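Local structure of VirK protein (Legionella pneumophila, 5XTA) at residues A1-N5 with F116-G120; R19-N25 with A38-P44; D52-T56 with N81-E85; T72-S78 with K91-A97. The protein is of unknown function but belongs to the bacterial VirK family and, made with a signal sequence, is probably a substrate of type II secretion. The protein carries 3 engineered substitutions. The contacts are given in a common frame with arbitrary orientation. Where two conformers were deposited one is given. Residue numbers count along the deposited sequence, not the author numbering.

Interaction 1: residues A1-N5 with F116-G120. Engineered in segment 1-5: Asn5 (natural residue Lys).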
loop_
_atom_site.group_PDB
_atom_site.type_symbol
_atom_site.label_atom_id
_atom_site.label_comp_id
_atom_site.label_asym_id
_atom_site.label_seq_id
_atom_site.Cartn_x
_atom_site.Cartn_y
_atom_site.Cartn_z
ATOM N N ALA A 1 3.199 -2.308 18.204
ATOM C CA ALA A 1 4.427 -1.626 17.690
ATOM C C ALA A 1 5.055 -0.687 18.711
ATOM O O ALA A 1 4.369 0.185 19.232
ATOM C CB ALA A 1 4.125 -0.854 16.412
ATOM N N VAL A 2 6.356 -0.856 18.948
ATOM C CA VAL A 2 7.144 0.001 19.846
ATOM C C VAL A 2 8.369 0.481 19.112
ATOM O O VAL A 2 8.702 -0.051 18.068
ATOM C CB VAL A 2 7.616 -0.751 21.104
ATOM C CG1 VAL A 2 6.414 -1.329 21.837
ATOM C CG2 VAL A 2 8.588 -1.872 20.767
ATOM N N GLU A 3 9.046 1.464 19.672
ATOM C CA GLU A 3 10.309 1.915 19.131
ATOM C C GLU A 3 11.345 0.770 19.153
ATOM O O GLU A 3 11.465 0.059 20.154
ATOM C CB GLU A 3 10.826 3.166 19.876
ATOM C CG GLU A 3 12.154 3.685 19.301
ATOM C CD GLU A 3 12.478 5.123 19.637
ATOM O OE1 GLU A 3 11.787 5.707 20.508
ATOM O OE2 GLU A 3 13.434 5.662 19.014
ATOM N N LEU A 4 12.056 0.599 18.034
ATOM C CA LEU A 4 13.119 -0.402 17.911
ATOM C C LEU A 4 14.396 0.388 18.051
ATOM O O LEU A 4 14.822 1.101 17.132
ATOM C CB LEU A 4 13.048 -1.160 16.592
ATOM C CG LEU A 4 11.666 -1.764 16.335
ATOM C CD1 LEU A 4 11.503 -2.248 14.883
ATOM C CD2 LEU A 4 11.403 -2.900 17.318
ATOM N N ASN A 5 14.961 0.326 19.250
ATOM C CA ASN A 5 16.098 1.172 19.594
ATOM C C ASN A 5 17.435 0.831 18.948
ATOM O O ASN A 5 18.172 1.716 18.591
ATOM C CB ASN A 5 16.234 1.239 21.128
ATOM C CG ASN A 5 14.971 1.792 21.789
ATOM O OD1 ASN A 5 14.595 2.938 21.552
ATOM N ND2 ASN A 5 14.288 0.960 22.584
ATOM N N PHE A 116 16.648 9.771 13.103
ATOM C CA PHE A 116 16.042 8.623 12.403
ATOM C C PHE A 116 15.532 7.585 13.412
ATOM O O PHE A 116 16.307 6.955 14.139
ATOM C CB PHE A 116 17.126 8.025 11.527
ATOM C CG PHE A 116 16.657 6.995 10.577
ATOM C CD1 PHE A 116 16.200 7.337 9.311
ATOM C CD2 PHE A 116 16.751 5.673 10.908
ATOM C CE1 PHE A 116 15.792 6.351 8.433
ATOM C CE2 PHE A 116 16.331 4.698 10.046
ATOM C CZ PHE A 116 15.855 5.036 8.812
ATOM N N LYS A 117 14.227 7.417 13.492
ATOM C CA LYS A 117 13.646 6.497 14.441
ATOM C C LYS A 117 12.861 5.458 13.708
ATOM O O LYS A 117 12.342 5.714 12.612
ATOM C CB LYS A 117 12.754 7.248 15.408
ATOM C CG LYS A 117 13.553 8.117 16.376
ATOM C CD LYS A 117 12.638 8.616 17.477
ATOM C CE LYS A 117 13.279 9.735 18.277
ATOM N NZ LYS A 117 12.275 10.225 19.261
ATOM N N VAL A 118 12.811 4.277 14.302
ATOM C CA VAL A 118 12.260 3.139 13.663
ATOM C C VAL A 118 11.336 2.447 14.653
ATOM O O VAL A 118 11.705 2.250 15.820
ATOM C CB VAL A 118 13.349 2.141 13.187
ATOM C CG1 VAL A 118 12.700 0.983 12.432
ATOM C CG2 VAL A 118 14.418 2.802 12.326
ATOM N N PHE A 119 10.164 2.046 14.164
ATOM C CA PHE A 119 9.099 1.394 14.981
ATOM C C PHE A 119 8.570 0.129 14.356
ATOM O O PHE A 119 8.534 0.008 13.149
ATOM C CB PHE A 119 7.921 2.332 15.216
ATOM C CG PHE A 119 8.306 3.596 15.907
ATOM C CD1 PHE A 119 8.132 3.740 17.287
ATOM C CD2 PHE A 119 8.891 4.632 15.182
ATOM C CE1 PHE A 119 8.507 4.916 17.918
ATOM C CE2 PHE A 119 9.279 5.796 15.810
ATOM C CZ PHE A 119 9.100 5.935 17.186
ATOM N N GLY A 120 8.130 -0.808 15.186
ATOM C CA GLY A 120 7.660 -2.097 14.693
ATOM C C GLY A 120 7.119 -2.988 15.781
ATOM O O GLY A 120 7.532 -2.910 16.959
ATOM O OXT GLY A 120 6.233 -3.795 15.493
HETATM O O HOH W 1 14.523 3.767 16.823
#
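Three backbone hydrogen bonds join the chain termini: Leu4 N to Val118 O (2.8 Å, nearly linear at 173°), Gly120 N to Val2 O (3.0 Å) and Val2 N to Gly120 O (3.1 Å). Between them Glu3 and Phe119 form a single bridge, with their CA atoms 4.4 Å apart, but the end-to-end directions differ by 133°, so the touching parts are far from ideally antiparallel. Water 1 extends the polar seam, accepting from Val118 N at 3.1 Å and contacting Leu4 O at 2.7 Å and Glu3 OE2 at 3.1 Å. Weaker CA-H...O contacts run from Ala1 CA to Gly120 O and from Phe119 CA to Val2 O, both 3.4 Å. The Phe119 ring returns beside Glu3, with CD1 3.4 Å from Glu3 CA. Leu4 CD1 lies 3.7 Å from Gly120 N; a CB on Gly120 would clash with this methyl. Leu4 CD1 also meets Val118 CG1 at 4.2 Å. Leu4 and Val118 both pack on Ile10 of helix 7-15, while the other edge of strand 116-119 hydrogen-bonds to strand 21-25 through Lys117 with Val23 and Phe119 with Thr21.

Interaction 2: residues R19-N25 with A38-P44. With SO4 (sulfate ion), chain E.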
loop_
_atom_site.group_PDB
_atom_site.type_symbol
_atom_site.label_atom_id
_atom_site.label_comp_id
_atom_site.label_asym_id
_atom_site.label_seq_id
_atom_site.Cartn_x
_atom_site.Cartn_y
_atom_site.Cartn_z
ATOM N N ARG A 19 5.909 -5.288 10.433
ATOM C CA ARG A 19 5.968 -4.195 9.480
ATOM C C ARG A 19 6.635 -2.968 10.137
ATOM O O ARG A 19 6.274 -2.569 11.219
ATOM C CB ARG A 19 4.578 -3.882 8.961
ATOM C CG ARG A 19 4.641 -2.801 7.886
ATOM C CD ARG A 19 3.531 -2.890 6.874
ATOM N NE ARG A 19 3.600 -1.755 5.938
ATOM C CZ ARG A 19 2.691 -1.503 5.011
ATOM N NH1 ARG A 19 1.636 -2.298 4.929
ATOM N NH2 ARG A 19 2.837 -0.457 4.175
ATOM N N ILE A 20 7.652 -2.428 9.478
ATOM C CA ILE A 20 8.472 -1.351 9.996
ATOM C C ILE A 20 7.977 0.049 9.572
ATOM O O ILE A 20 7.593 0.267 8.433
ATOM C CB ILE A 20 9.910 -1.586 9.465
ATOM C CG1 ILE A 20 10.486 -2.938 9.973
ATOM C CG2 ILE A 20 10.852 -0.471 9.800
ATOM C CD1 ILE A 20 10.250 -3.254 11.439
ATOM N N THR A 21 8.077 1.012 10.470
ATOM C CA THR A 21 7.793 2.414 10.181
ATOM C C THR A 21 9.018 3.264 10.514
ATOM O O THR A 21 9.601 3.142 11.601
ATOM C CB THR A 21 6.556 2.913 10.958
ATOM O OG1 THR A 21 5.406 2.189 10.519
ATOM C CG2 THR A 21 6.290 4.393 10.692
ATOM N N PHE A 22 9.381 4.129 9.569
ATOM C CA PHE A 22 10.457 5.107 9.711
ATOM C C PHE A 22 9.866 6.482 10.012
ATOM O O PHE A 22 8.987 6.954 9.273
ATOM C CB PHE A 22 11.310 5.194 8.449
ATOM C CG PHE A 22 11.928 3.903 8.072
ATOM C CD1 PHE A 22 12.981 3.391 8.804
ATOM C CD2 PHE A 22 11.418 3.145 7.028
ATOM C CE1 PHE A 22 13.555 2.168 8.481
ATOM C CE2 PHE A 22 11.972 1.910 6.728
ATOM C CZ PHE A 22 13.057 1.437 7.442
ATOM N N VAL A 23 10.345 7.074 11.117
ATOM C CA VAL A 23 10.033 8.446 11.501
ATOM C C VAL A 23 11.314 9.292 11.482
ATOM O O VAL A 23 12.285 9.024 12.202
ATOM C CB VAL A 23 9.306 8.522 12.841
ATOM C CG1 VAL A 23 8.870 9.945 13.132
ATOM C CG2 VAL A 23 8.066 7.640 12.818
ATOM N N ILE A 24 11.319 10.292 10.622
ATOM C CA ILE A 24 12.478 11.108 10.406
ATOM C C ILE A 24 12.212 12.523 10.790
ATOM O O ILE A 24 11.259 13.148 10.293
ATOM C CB ILE A 24 12.908 11.028 8.954
ATOM C CG1 ILE A 24 12.982 9.533 8.655
ATOM C CG2 ILE A 24 14.232 11.782 8.736
ATOM C CD1 ILE A 24 13.808 9.111 7.503
ATOM N N ASN A 25 13.088 13.032 11.651
ATOM C CA ASN A 25 13.043 14.437 12.094
ATOM C C ASN A 25 14.134 15.224 11.372
ATOM O O ASN A 25 15.332 15.164 11.731
ATOM C CB ASN A 25 13.166 14.475 13.609
ATOM C CG ASN A 25 12.938 15.855 14.200
ATOM O OD1 ASN A 25 12.822 16.866 13.512
ATOM N ND2 ASN A 25 12.858 15.879 15.508
ATOM N N ALA A 38 10.487 19.428 9.784
ATOM C CA ALA A 38 9.367 18.568 9.490
ATOM C C ALA A 38 9.642 17.219 10.083
ATOM O O ALA A 38 10.791 16.854 10.286
ATOM C CB ALA A 38 9.123 18.448 7.989
ATOM N N ILE A 39 8.577 16.526 10.441
ATOM C CA ILE A 39 8.658 15.138 10.779
ATOM C C ILE A 39 8.036 14.386 9.652
ATOM O O ILE A 39 6.970 14.739 9.208
ATOM C CB ILE A 39 7.955 14.879 12.105
ATOM C CG1 ILE A 39 8.738 15.678 13.174
ATOM C CG2 ILE A 39 7.909 13.379 12.443
ATOM C CD1 ILE A 39 8.404 15.358 14.620
ATOM N N VAL A 40 8.707 13.343 9.188
ATOM C CA VAL A 40 8.209 12.538 8.097
ATOM C C VAL A 40 8.140 11.091 8.549
ATOM O O VAL A 40 9.133 10.533 9.018
ATOM C CB VAL A 40 9.131 12.641 6.900
ATOM C CG1 VAL A 40 8.638 11.760 5.753
ATOM C CG2 VAL A 40 9.195 14.079 6.465
ATOM N N SER A 41 6.965 10.495 8.395
ATOM C CA SER A 41 6.731 9.106 8.748
ATOM C C SER A 41 6.422 8.348 7.467
ATOM O O SER A 41 5.616 8.816 6.614
ATOM C CB SER A 41 5.569 9.028 9.721
ATOM O OG SER A 41 5.083 7.706 9.860
ATOM N N VAL A 42 7.038 7.180 7.322
ATOM C CA VAL A 42 6.801 6.335 6.133
ATOM C C VAL A 42 6.817 4.886 6.583
ATOM O O VAL A 42 7.713 4.483 7.291
ATOM C CB VAL A 42 7.889 6.502 5.031
ATOM C CG1 VAL A 42 7.668 5.536 3.854
ATOM C CG2 VAL A 42 7.924 7.931 4.481
ATOM N N THR A 43 5.853 4.101 6.109
ATOM C CA THR A 43 5.862 2.668 6.343
ATOM C C THR A 43 5.839 1.919 5.005
ATOM O O THR A 43 4.810 1.773 4.396
ATOM C CB THR A 43 4.801 2.161 7.368
ATOM O OG1 THR A 43 4.839 0.721 7.429
ATOM C CG2 THR A 43 3.420 2.545 7.055
ATOM N N PRO A 44 7.005 1.433 4.561
ATOM C CA PRO A 44 7.062 0.629 3.344
ATOM C C PRO A 44 6.507 -0.745 3.562
ATOM O O PRO A 44 6.550 -1.255 4.674
ATOM C CB PRO A 44 8.543 0.575 3.016
ATOM C CG PRO A 44 9.269 1.247 4.146
ATOM C CD PRO A 44 8.304 1.531 5.247
HETATM S S SO4 E . -0.369 -0.623 2.420
HETATM O O1 SO4 E . -0.677 -0.957 3.820
HETATM O O2 SO4 E . 1.030 -1.066 2.253
HETATM O O3 SO4 E . -1.286 -1.404 1.598
HETATM O O4 SO4 E . -0.463 0.825 2.203
#
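An antiparallel strand pair, 21-25 with 38-42, runs at 169° with axes 4.6 Å apart and ends at a sulfate site to which Arg19 of each of the four subunits contributes. The sulfate, probably from the crystallisation liquor, accepts from Arg19 NH2 (O2, 2.7 Å) and Arg19 NH1 (O1, 2.9 Å). Arg19 NH2 donates to Thr43 O at 3.0 Å, and Thr43 OG1 donates to Ile20 O, also at 3.0 Å. These strands belong to a three-stranded sheet with 21-25 in the middle; 38-42 pairs on its far edge with a strand of the second subunit, continuing the sheet across the interface. Two hydrogen-bonded pairs define the register: Phe22 and Val42 exchange N-to-O bonds of 2.8 Å each way, and Ile24 N to Val40 O (2.7 Å) is returned by Val40 N to Ile24 O (2.8 Å). On one face Val23 CG1 meets Ile39 CG2 at 3.6 Å. On the opposite face Phe22 CE2 turns its ring edge to Pro44 CG at 3.8 Å.

Interaction 3: residues D52-T56 with N81-E85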
loop_
_atom_site.group_PDB
_atom_site.type_symbol
_atom_site.label_atom_id
_atom_site.label_comp_id
_atom_site.label_asym_id
_atom_site.label_seq_id
_atom_site.Cartn_x
_atom_site.Cartn_y
_atom_site.Cartn_z
ATOM N N ASP A 52 24.517 -8.996 7.824
ATOM C CA ASP A 52 23.928 -8.583 9.091
ATOM C C ASP A 52 24.328 -7.133 9.348
ATOM O O ASP A 52 24.407 -6.703 10.489
ATOM C CB ASP A 52 24.343 -9.532 10.226
ATOM C CG ASP A 52 23.234 -9.713 11.265
ATOM O OD1 ASP A 52 22.160 -10.263 10.916
ATOM O OD2 ASP A 52 23.426 -9.294 12.424
ATOM N N SER A 53 24.547 -6.374 8.276
ATOM C CA SER A 53 25.201 -5.081 8.399
ATOM C C SER A 53 24.396 -3.854 7.963
ATOM O O SER A 53 24.768 -2.725 8.305
ATOM C CB SER A 53 26.505 -5.122 7.617
ATOM O OG SER A 53 26.295 -4.910 6.231
ATOM N N ARG A 54 23.336 -4.059 7.179
ATOM C CA ARG A 54 22.567 -2.960 6.600
ATOM C C ARG A 54 21.101 -3.335 6.538
ATOM O O ARG A 54 20.776 -4.486 6.228
ATOM C CB ARG A 54 23.047 -2.665 5.163
ATOM C CG ARG A 54 24.036 -1.542 5.040
ATOM C CD ARG A 54 24.324 -1.159 3.587
ATOM N NE ARG A 54 24.457 -2.279 2.637
ATOM C CZ ARG A 54 23.876 -2.378 1.429
ATOM N NH1 ARG A 54 23.047 -1.449 0.954
ATOM N NH2 ARG A 54 24.132 -3.442 0.668
ATOM N N VAL A 55 20.235 -2.351 6.807
ATOM C CA VAL A 55 18.802 -2.445 6.558
ATOM C C VAL A 55 18.448 -1.448 5.484
ATOM O O VAL A 55 18.831 -0.254 5.568
ATOM C CB VAL A 55 17.998 -2.084 7.812
ATOM C CG1 VAL A 55 16.503 -1.979 7.521
ATOM C CG2 VAL A 55 18.245 -3.098 8.905
ATOM N N THR A 56 17.684 -1.904 4.480
ATOM C CA THR A 56 17.295 -1.018 3.402
ATOM C C THR A 56 15.843 -1.144 3.061
ATOM O O THR A 56 15.223 -2.176 3.265
ATOM C CB THR A 56 18.108 -1.263 2.113
ATOM O OG1 THR A 56 17.781 -2.551 1.582
ATOM C CG2 THR A 56 19.571 -1.227 2.392
ATOM N N ASN A 81 18.588 3.760 4.037
ATOM C CA ASN A 81 19.686 2.878 4.363
ATOM C C ASN A 81 20.093 3.115 5.821
ATOM O O ASN A 81 20.204 4.259 6.244
ATOM C CB ASN A 81 20.835 3.191 3.428
ATOM C CG ASN A 81 21.808 2.045 3.296
ATOM O OD1 ASN A 81 22.419 1.609 4.265
ATOM N ND2 ASN A 81 21.951 1.553 2.093
ATOM N N LEU A 82 20.293 2.053 6.573
ATOM C CA LEU A 82 20.702 2.136 7.966
ATOM C C LEU A 82 21.776 1.114 8.160
ATOM O O LEU A 82 21.560 -0.081 7.871
ATOM C CB LEU A 82 19.555 1.774 8.876
ATOM C CG LEU A 82 19.899 1.551 10.331
ATOM C CD1 LEU A 82 20.355 2.871 10.946
ATOM C CD2 LEU A 82 18.702 0.970 11.072
ATOM N N ASP A 83 22.923 1.538 8.671
ATOM C CA ASP A 83 23.982 0.566 8.893
ATOM C C ASP A 83 24.035 0.110 10.341
ATOM O O ASP A 83 23.376 0.687 11.215
ATOM C CB ASP A 83 25.322 1.078 8.347
ATOM C CG ASP A 83 25.926 2.198 9.187
ATOM O OD1 ASP A 83 25.639 2.332 10.402
ATOM O OD2 ASP A 83 26.737 2.942 8.614
ATOM N N SER A 84 24.814 -0.938 10.589
ATOM C CA SER A 84 24.910 -1.503 11.942
ATOM C C SER A 84 25.523 -0.548 12.988
ATOM O O SER A 84 25.373 -0.770 14.184
ATOM C CB SER A 84 25.694 -2.804 11.936
ATOM O OG SER A 84 27.013 -2.560 11.540
ATOM N N GLU A 85 26.198 0.503 12.548
ATOM C CA GLU A 85 26.712 1.519 13.481
ATOM C C GLU A 85 25.653 2.577 13.857
ATOM O O GLU A 85 25.913 3.446 14.683
ATOM C CB GLU A 85 27.965 2.185 12.895
ATOM C CG GLU A 85 29.148 1.224 12.649
ATOM C CD GLU A 85 30.156 1.759 11.616
ATOM O OE1 GLU A 85 29.715 2.181 10.507
ATOM O OE2 GLU A 85 31.392 1.780 11.914
#
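Asn81, Leu82 and Val55 bury the most surface in this contact, which lies at the open end of the beta hairpin made by strands 54-63 and 74-83. The short segments run antiparallel at 165°, their axes 4.7 Å apart. Val55 and Leu82 are the hydrogen-bonded pair: Val55 N donates to Leu82 O at 2.8 Å and Leu82 N to Val55 O at 2.9 Å. Val55 CB and Leu82 CB lie 4.3 Å apart on one face of the sheet, which helix 7-15 covers, with Phe7 on Val55 and Ile10 on Leu82. Asn81 takes the other face, in a non-hydrogen-bonded pair with Thr56; its side chain ends near Thr56 and Arg54. Asn81 CA contributes a CA-H...O contact to Val55 O at 3.5 Å, matched by Arg54 CA to Leu82 O at 3.3 Å. Arg54 pairs with Asp83, without hydrogen bonds between them, Arg54 CA lying 4.4 Å from Asp83 CA; on the other edge of the strand Ser53 and Arg54 both face Ile50, a classic beta bulge. In the connection from strand 74-83 to 87-96, Asp83 OD1 accepts from Asp87 N and weakly from Glu85 N, whereas Ser84 N reaches back to Ser53 O at 2.9 Å.

Interaction 4: residues T72-S78 with K91-A97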
loop_
_atom_site.group_PDB
_atom_site.type_symbol
_atom_site.label_atom_id
_atom_site.label_comp_id
_atom_site.label_asym_id
_atom_site.label_seq_id
_atom_site.Cartn_x
_atom_site.Cartn_y
_atom_site.Cartn_z
ATOM N N THR A 72 3.300 19.703 -11.094
ATOM C CA THR A 72 3.514 18.670 -12.091
ATOM C C THR A 72 3.509 17.266 -11.464
ATOM O O THR A 72 4.086 17.075 -10.392
ATOM C CB THR A 72 4.835 18.890 -12.814
ATOM O OG1 THR A 72 4.780 20.169 -13.453
ATOM C CG2 THR A 72 5.070 17.795 -13.871
ATOM N N PRO A 73 2.893 16.279 -12.144
ATOM C CA PRO A 73 2.941 14.924 -11.566
ATOM C C PRO A 73 4.361 14.335 -11.485
ATOM O O PRO A 73 5.071 14.231 -12.506
ATOM C CB PRO A 73 2.028 14.124 -12.490
ATOM C CG PRO A 73 1.103 15.141 -13.043
ATOM C CD PRO A 73 2.020 16.295 -13.328
HETATM N N MSE A 74 4.792 14.007 -10.259
HETATM C CA MSE A 74 6.144 13.537 -9.994
HETATM C C MSE A 74 6.133 12.414 -9.005
HETATM O O MSE A 74 5.179 12.243 -8.245
HETATM C CB MSE A 74 6.952 14.671 -9.390
HETATM C CG MSE A 74 7.418 15.642 -10.458
HETATM SE SE MSE A 74 8.296 17.074 -9.461
HETATM C CE MSE A 74 6.612 17.785 -8.719
ATOM N N PHE A 75 7.191 11.616 -9.014
ATOM C CA PHE A 75 7.413 10.628 -7.919
ATOM C C PHE A 75 8.631 11.110 -7.169
ATOM O O PHE A 75 9.652 11.415 -7.789
ATOM C CB PHE A 75 7.698 9.237 -8.421
ATOM C CG PHE A 75 6.524 8.570 -9.078
ATOM C CD1 PHE A 75 5.418 8.190 -8.328
ATOM C CD2 PHE A 75 6.553 8.264 -10.423
ATOM C CE1 PHE A 75 4.340 7.551 -8.932
ATOM C CE2 PHE A 75 5.492 7.622 -11.032
ATOM C CZ PHE A 75 4.380 7.266 -10.281
ATOM N N ASP A 76 8.502 11.184 -5.845
ATOM C CA ASP A 76 9.641 11.330 -4.959
ATOM C C ASP A 76 9.968 9.945 -4.509
ATOM O O ASP A 76 9.264 9.382 -3.673
ATOM C CB ASP A 76 9.294 12.192 -3.748
ATOM C CG ASP A 76 9.244 13.647 -4.064
ATOM O OD1 ASP A 76 9.569 14.075 -5.204
ATOM O OD2 ASP A 76 8.851 14.376 -3.138
ATOM N N TYR A 77 11.037 9.403 -5.055
ATOM C CA TYR A 77 11.539 8.118 -4.661
ATOM C C TYR A 77 12.613 8.265 -3.570
ATOM O O TYR A 77 13.693 8.859 -3.803
ATOM C CB TYR A 77 12.121 7.408 -5.873
ATOM C CG TYR A 77 12.827 6.121 -5.559
ATOM C CD1 TYR A 77 12.113 4.975 -5.257
ATOM C CD2 TYR A 77 14.217 6.044 -5.546
ATOM C CE1 TYR A 77 12.760 3.772 -4.992
ATOM C CE2 TYR A 77 14.868 4.854 -5.252
ATOM C CZ TYR A 77 14.132 3.719 -4.972
ATOM O OH TYR A 77 14.747 2.541 -4.678
ATOM N N SER A 78 12.332 7.697 -2.403
ATOM C CA SER A 78 13.232 7.734 -1.276
ATOM C C SER A 78 13.790 6.357 -1.010
ATOM O O SER A 78 13.036 5.406 -0.881
ATOM C CB SER A 78 12.492 8.237 -0.069
ATOM O OG SER A 78 12.115 9.574 -0.298
ATOM N N LYS A 91 18.106 8.979 0.570
ATOM C CA LYS A 91 18.334 9.592 -0.687
ATOM C C LYS A 91 17.026 9.661 -1.479
ATOM O O LYS A 91 16.387 8.654 -1.739
ATOM C CB LYS A 91 19.425 8.863 -1.437
ATOM C CG LYS A 91 19.692 9.572 -2.759
ATOM C CD LYS A 91 21.047 9.313 -3.353
ATOM C CE LYS A 91 21.280 10.241 -4.543
ATOM N NZ LYS A 91 22.057 9.575 -5.612
ATOM N N THR A 92 16.607 10.874 -1.803
ATOM C CA THR A 92 15.372 11.095 -2.534
ATOM C C THR A 92 15.687 11.515 -3.956
ATOM O O THR A 92 16.451 12.443 -4.166
ATOM C CB THR A 92 14.524 12.158 -1.843
ATOM O OG1 THR A 92 14.247 11.700 -0.528
ATOM C CG2 THR A 92 13.166 12.395 -2.622
ATOM N N THR A 93 15.134 10.795 -4.917
ATOM C CA THR A 93 15.315 11.058 -6.322
ATOM C C THR A 93 13.973 11.481 -6.894
ATOM O O THR A 93 12.944 10.781 -6.732
ATOM C CB THR A 93 15.866 9.803 -7.029
ATOM O OG1 THR A 93 17.157 9.491 -6.482
ATOM C CG2 THR A 93 16.000 10.023 -8.522
ATOM N N VAL A 94 13.959 12.628 -7.560
ATOM C CA VAL A 94 12.703 13.160 -8.040
ATOM C C VAL A 94 12.574 12.824 -9.519
ATOM O O VAL A 94 13.479 13.138 -10.308
ATOM C CB VAL A 94 12.591 14.661 -7.781
ATOM C CG1 VAL A 94 11.247 15.166 -8.210
ATOM C CG2 VAL A 94 12.819 14.982 -6.312
ATOM N N LEU A 95 11.447 12.199 -9.879
ATOM C CA LEU A 95 11.181 11.684 -11.219
ATOM C C LEU A 95 9.871 12.218 -11.792
ATOM O O LEU A 95 8.879 12.299 -11.093
ATOM C CB LEU A 95 11.103 10.165 -11.154
ATOM C CG LEU A 95 12.316 9.468 -10.533
ATOM C CD1 LEU A 95 11.895 8.096 -10.064
ATOM C CD2 LEU A 95 13.477 9.376 -11.507
ATOM N N ASN A 96 9.881 12.599 -13.068
ATOM C CA ASN A 96 8.652 12.945 -13.781
ATOM C C ASN A 96 7.800 11.679 -13.839
ATOM O O ASN A 96 8.274 10.623 -14.260
ATOM C CB ASN A 96 8.992 13.472 -15.165
ATOM C CG ASN A 96 7.772 13.885 -15.936
ATOM O OD1 ASN A 96 6.929 13.060 -16.263
ATOM N ND2 ASN A 96 7.644 15.158 -16.191
ATOM N N ALA A 97 6.554 11.767 -13.392
ATOM C CA ALA A 97 5.722 10.562 -13.252
ATOM C C ALA A 97 5.355 9.994 -14.612
ATOM O O ALA A 97 5.203 8.795 -14.759
ATOM C CB ALA A 97 4.471 10.881 -12.462
#
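Strands 74-83 and 87-96 form a beta hairpin in the larger antiparallel sheet, and residues 72-78 and 91-97 are its open ends, running at 158° with axes 4.5 Å apart. Paired bonds set the spacing: Phe75 N to Leu95 O (2.8 Å) and Leu95 N to Phe75 O (2.9 Å), then Tyr77 N to Thr93 O (2.9 Å) and Thr93 N to Tyr77 O (2.7 Å). Ala97 N to Pro73 O (3.0 Å) closes the end. There the Ala97 methyl is the bump: its CB sits between Phe75 CE2 (3.7 Å) and Pro73 CB (4.1 Å). On the Phe75 and Tyr77 face, Leu95 CD1 lies in the gap between these two residues, 4.3 Å from Tyr77 CB, and Thr93 CB lies at the Tyr77 ring edge, 4.4 Å from Tyr77 CD2. The Tyr77 hydroxyl is hydrogen-bonded to Asp65 of the third subunit. On the reverse face Val94 CG1 lies 3.7 Å from SE of selenomethionine Met74, and both Val94 CG1 and Val94 CG2 are 3.6 Å from Asp76 OD1. Farther along, Thr92 CG2 lies 4.0 Å from Asp76 CB, and Ser78 OG hydrogen-bonds Thr92 OG1 at 3.0 Å.

Overall arrangement
From the N terminus, residues 1-5 pair with 116-120, the last residues of the chain, so interaction 1 encloses all the others. Interaction 2 closes first, a short loop of 12 residues between its segments, before interactions 3 and 4 open. These two cross: 52-56 opens, 72-78 follows, 81-85 closes interaction 3 and 91-97 closes interaction 4. They share strand 74-83 but lie at its two ends, centres about 24 Å apart on opposite sides of the chain's centre. Interactions 1 and 2 touch, joining strands 116-119, 21-25 and 38-42 in the three-stranded sheet; interactions 3 and 4 join strands 54-63, 74-83 and 87-96 in the larger one.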